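3-dehydroquinate dehydratase (PDB 4H3D) catalyses the cis-dehydration of 3-dehydroquinate to 3-dehydroshikimate through an imine intermediate, the third step of the chorismate pathway to aromatic amino acids. Local coordinates at residues K141-N146 with L172-V177. Residues are numbered along the deposited sequence; the frame is centred on the assembly and turned at random.
Sequences KVIISN and LPKIAV. With SHL (5-hydroxy-6-methyl-4-oxo-4H-pyran-2-carboxylic acid), chain I.
Lys174 lies across Ile143 and Ser145 on the sheet face inside the barrel. Its CB rests 3.7 Å from Ile143 CG2, and its CD passes 4.1 Å from Ser145 CB. With CG anti to the backbone N (chi1 174°) and every later torsion extended, NZ reaches CAL of the bound SHL and is joined to it by a 1.4 Å covalent bond. The apolar methylenes suit this buried path, while the amine at the tip is the reactive group, in cation-pi contact with Phe229. Toward the N-terminal ends of the strands, Ile143 CG1 meets Leu172 CB at 3.9 Å, two branched aliphatic residues filling the barrel interior. On the other face Asn146 and Ile175 lie side by side, OD1 3.9 Å from CD1; that amide oxygen takes a hydrogen bond from Arg161. Met165 of helix 155-167 packs against both Asn146 and Pro173, and Leu162 against Pro173.

Lys174 N donates to Ile144 O (2.9 Å), and Lys174 O receives Asn146 N (3.1 Å), so the peptide groups before and after Lys174 are tied to strand 141-146. Ala176 N to Asn146 O, with an N-H...O angle of 165° the straightest of the bonds between the strands, continues the parallel pairing. Pro173 has no N-H, but there it would point away from strand 141-146, so this pairing loses nothing. Second-shell Ser145 bonds Asp118 through OG and touches Arg86, which together with His147, Arg217 and Gln240 binds SHL. Strand 141-148, helix 155-167 and strand 172-177 form a beta-alpha-beta unit of the TIM barrel, presenting the Schiff-base lysine of a class I aldolase-like active site.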
ATOM      1  N   LYS B 141     -26.171  13.007  -4.433  1.00 22.80           N
ATOM      2  CA  LYS B 141     -25.254  12.222  -5.251  1.00 23.62           C
ATOM      3  C   LYS B 141     -25.489  10.729  -5.052  1.00 22.67           C
ATOM      4  O   LYS B 141     -25.893  10.274  -3.979  1.00 21.41           O
ATOM      5  CB  LYS B 141     -23.798  12.582  -4.944  1.00 23.59           C
ATOM      6  CG  LYS B 141     -23.487  14.049  -5.075  1.00 27.32           C
ATOM      7  CD  LYS B 141     -23.819  14.614  -6.455  1.00 31.82           C
ATOM      8  CE  LYS B 141     -23.454  16.092  -6.510  1.00 40.02           C
ATOM      9  NZ  LYS B 141     -23.906  16.739  -7.762  1.00 41.29           N
ATOM     10  N   VAL B 142     -25.233   9.948  -6.091  1.00 22.09           N
ATOM     11  CA  VAL B 142     -25.521   8.536  -5.998  1.00 20.66           C
ATOM     12  C   VAL B 142     -24.315   7.656  -6.247  1.00 20.88           C
ATOM     13  O   VAL B 142     -23.582   7.829  -7.216  1.00 22.20           O
ATOM     14  CB  VAL B 142     -26.639   8.131  -6.974  1.00 20.79           C
ATOM     15  CG1 VAL B 142     -26.931   6.601  -6.884  1.00 20.44           C
ATOM     16  CG2 VAL B 142     -27.913   8.924  -6.671  1.00 21.95           C
ATOM     17  N   ILE B 143     -24.110   6.740  -5.317  1.00 22.44           N
ATOM     18  CA  ILE B 143     -23.142   5.679  -5.457  1.00 22.02           C
ATOM     19  C   ILE B 143     -23.982   4.473  -5.898  1.00 20.95           C
ATOM     20  O   ILE B 143     -25.001   4.189  -5.275  1.00 20.85           O
ATOM     21  CB  ILE B 143     -22.474   5.317  -4.089  1.00 21.33           C
ATOM     22  CG1 ILE B 143     -21.475   6.385  -3.664  1.00 21.79           C
ATOM     23  CG2 ILE B 143     -21.753   3.975  -4.177  1.00 21.71           C
ATOM     24  CD1 ILE B 143     -20.879   6.132  -2.286  1.00 22.87           C
ATOM     25  N   ILE B 144     -23.616   3.821  -7.004  1.00 21.27           N
ATOM     26  CA  ILE B 144     -24.263   2.560  -7.368  1.00 20.53           C
ATOM     27  C   ILE B 144     -23.199   1.526  -7.031  1.00 20.13           C
ATOM     28  O   ILE B 144     -22.076   1.620  -7.493  1.00 21.19           O
ATOM     29  CB  ILE B 144     -24.690   2.488  -8.829  1.00 21.19           C
ATOM     30  CG1 ILE B 144     -25.721   3.580  -9.126  1.00 22.95           C
ATOM     31  CG2 ILE B 144     -25.239   1.082  -9.153  1.00 21.71           C
ATOM     32  CD1 ILE B 144     -26.285   3.586 -10.583  1.00 20.21           C
ATOM     33  N   SER B 145     -23.535   0.574  -6.185  1.00 20.05           N
ATOM     34  CA  SER B 145     -22.549  -0.383  -5.723  1.00 19.49           C
ATOM     35  C   SER B 145     -22.830  -1.819  -6.116  1.00 18.84           C
ATOM     36  O   SER B 145     -23.969  -2.201  -6.401  1.00 18.92           O
ATOM     37  CB  SER B 145     -22.437  -0.306  -4.191  1.00 21.17           C
ATOM     38  OG  SER B 145     -23.638  -0.731  -3.564  1.00 22.43           O
ATOM     39  N   ASN B 146     -21.765  -2.609  -6.118  1.00 18.80           N
ATOM     40  CA  ASN B 146     -21.836  -4.051  -6.374  1.00 19.67           C
ATOM     41  C   ASN B 146     -20.752  -4.743  -5.558  1.00 18.96           C
ATOM     42  O   ASN B 146     -19.632  -4.220  -5.407  1.00 19.19           O
ATOM     43  CB  ASN B 146     -21.673  -4.340  -7.859  1.00 20.17           C
ATOM     44  CG  ASN B 146     -21.744  -5.827  -8.195  1.00 22.38           C
ATOM     45  OD1 ASN B 146     -20.791  -6.383  -8.742  1.00 25.07           O
ATOM     46  ND2 ASN B 146     -22.846  -6.472  -7.850  1.00 22.55           N
ATOM     47  N   LEU B 172     -20.917   8.027  -8.676  1.00 20.55           N
ATOM     48  CA  LEU B 172     -19.750   7.310  -8.164  1.00 20.11           C
ATOM     49  C   LEU B 172     -19.944   5.793  -8.184  1.00 19.32           C
ATOM     50  O   LEU B 172     -20.495   5.214  -7.236  1.00 19.93           O
ATOM     51  CB  LEU B 172     -19.461   7.744  -6.707  1.00 21.46           C
ATOM     52  CG  LEU B 172     -19.083   9.206  -6.450  1.00 24.05           C
ATOM     53  CD1 LEU B 172     -19.108   9.511  -4.937  1.00 26.27           C
ATOM     54  CD2 LEU B 172     -17.720   9.552  -7.065  1.00 21.46           C
ATOM     55  N   PRO B 173     -19.539   5.142  -9.281  1.00 20.11           N
ATOM     56  CA  PRO B 173     -19.561   3.688  -9.335  1.00 18.95           C
ATOM     57  C   PRO B 173     -18.685   3.099  -8.240  1.00 20.22           C
ATOM     58  O   PRO B 173     -17.580   3.603  -7.996  1.00 19.56           O
ATOM     59  CB  PRO B 173     -18.945   3.378 -10.689  1.00 20.33           C
ATOM     60  CG  PRO B 173     -19.182   4.560 -11.512  1.00 22.61           C
ATOM     61  CD  PRO B 173     -19.150   5.734 -10.565  1.00 19.39           C
ATOM     62  N   LYS B 174     -19.159   2.034  -7.590  1.00 18.43           N
ATOM     63  CA  LYS B 174     -18.406   1.405  -6.527  1.00 17.88           C
ATOM     64  C   LYS B 174     -18.430  -0.098  -6.663  1.00 19.27           C
ATOM     65  O   LYS B 174     -19.498  -0.691  -6.860  1.00 18.54           O
ATOM     66  CB  LYS B 174     -18.998   1.758  -5.160  1.00 18.29           C
ATOM     67  CG  LYS B 174     -18.330   1.005  -3.973  1.00 17.63           C
ATOM     68  CD  LYS B 174     -18.988   1.328  -2.669  1.00 20.20           C
ATOM     69  CE  LYS B 174     -18.319   0.569  -1.527  1.00 22.82           C
ATOM     70  NZ  LYS B 174     -18.988   0.820  -0.212  1.00 27.52           N
ATOM     71  N   ILE B 175     -17.265  -0.718  -6.547  1.00 18.67           N
ATOM     72  CA  ILE B 175     -17.183  -2.164  -6.572  1.00 19.47           C
ATOM     73  C   ILE B 175     -16.243  -2.680  -5.519  1.00 19.52           C
ATOM     74  O   ILE B 175     -15.166  -2.122  -5.284  1.00 21.63           O
ATOM     75  CB  ILE B 175     -16.860  -2.757  -7.992  1.00 21.71           C
ATOM     76  CG1 ILE B 175     -17.217  -4.246  -8.021  1.00 25.16           C
ATOM     77  CG2 ILE B 175     -15.409  -2.533  -8.396  1.00 20.80           C
ATOM     78  CD1 ILE B 175     -17.218  -4.853  -9.404  1.00 23.25           C
ATOM     79  N   ALA B 176     -16.699  -3.709  -4.822  1.00 17.81           N
ATOM     80  CA  ALA B 176     -15.913  -4.371  -3.777  1.00 18.26           C
ATOM     81  C   ALA B 176     -15.892  -5.873  -4.094  1.00 17.62           C
ATOM     82  O   ALA B 176     -16.949  -6.493  -4.268  1.00 19.43           O
ATOM     83  CB  ALA B 176     -16.526  -4.118  -2.397  1.00 17.28           C
ATOM     84  N   VAL B 177     -14.697  -6.450  -4.159  1.00 18.01           N
ATOM     85  CA  VAL B 177     -14.528  -7.856  -4.528  1.00 19.85           C
ATOM     86  C   VAL B 177     -13.636  -8.586  -3.528  1.00 21.25           C
ATOM     87  O   VAL B 177     -12.892  -7.958  -2.771  1.00 22.86           O
ATOM     88  CB  VAL B 177     -13.950  -7.987  -5.952  1.00 19.90           C
ATOM     89  CG1 VAL B 177     -14.923  -7.351  -6.969  1.00 20.94           C
ATOM     90  CG2 VAL B 177     -12.556  -7.341  -6.054  1.00 19.79           C
TER
HETATM   91  OAD SHL I 302     -14.716  -1.050   3.839  1.00 37.96           O
HETATM   92  CAH SHL I 302     -15.257  -2.134   3.504  1.00 43.51           C
HETATM   93  OAA SHL I 302     -14.825  -3.234   3.931  1.00 41.03           O
HETATM   94  CAK SHL I 302     -16.399  -2.089   2.612  1.00 39.73           C
HETATM   95  OAG SHL I 302     -16.847  -0.806   2.148  1.00 36.68           O
HETATM   96  CAF SHL I 302     -18.066  -0.724   1.445  1.00 38.55           C
HETATM   97  CAL SHL I 302     -18.550   0.503   1.129  1.00 38.12           C
HETATM   98  CAJ SHL I 302     -18.730  -1.877   1.217  1.00 40.48           C
HETATM   99  OAC SHL I 302     -19.898  -1.840   0.579  1.00 37.58           O
HETATM  100  CAI SHL I 302     -18.230  -3.083   1.620  1.00 39.11           C
HETATM  101  CAE SHL I 302     -17.082  -3.192   2.300  1.00 38.84           C
HETATM  102  OAB SHL I 302     -18.890  -4.197   1.343  1.00 38.37           O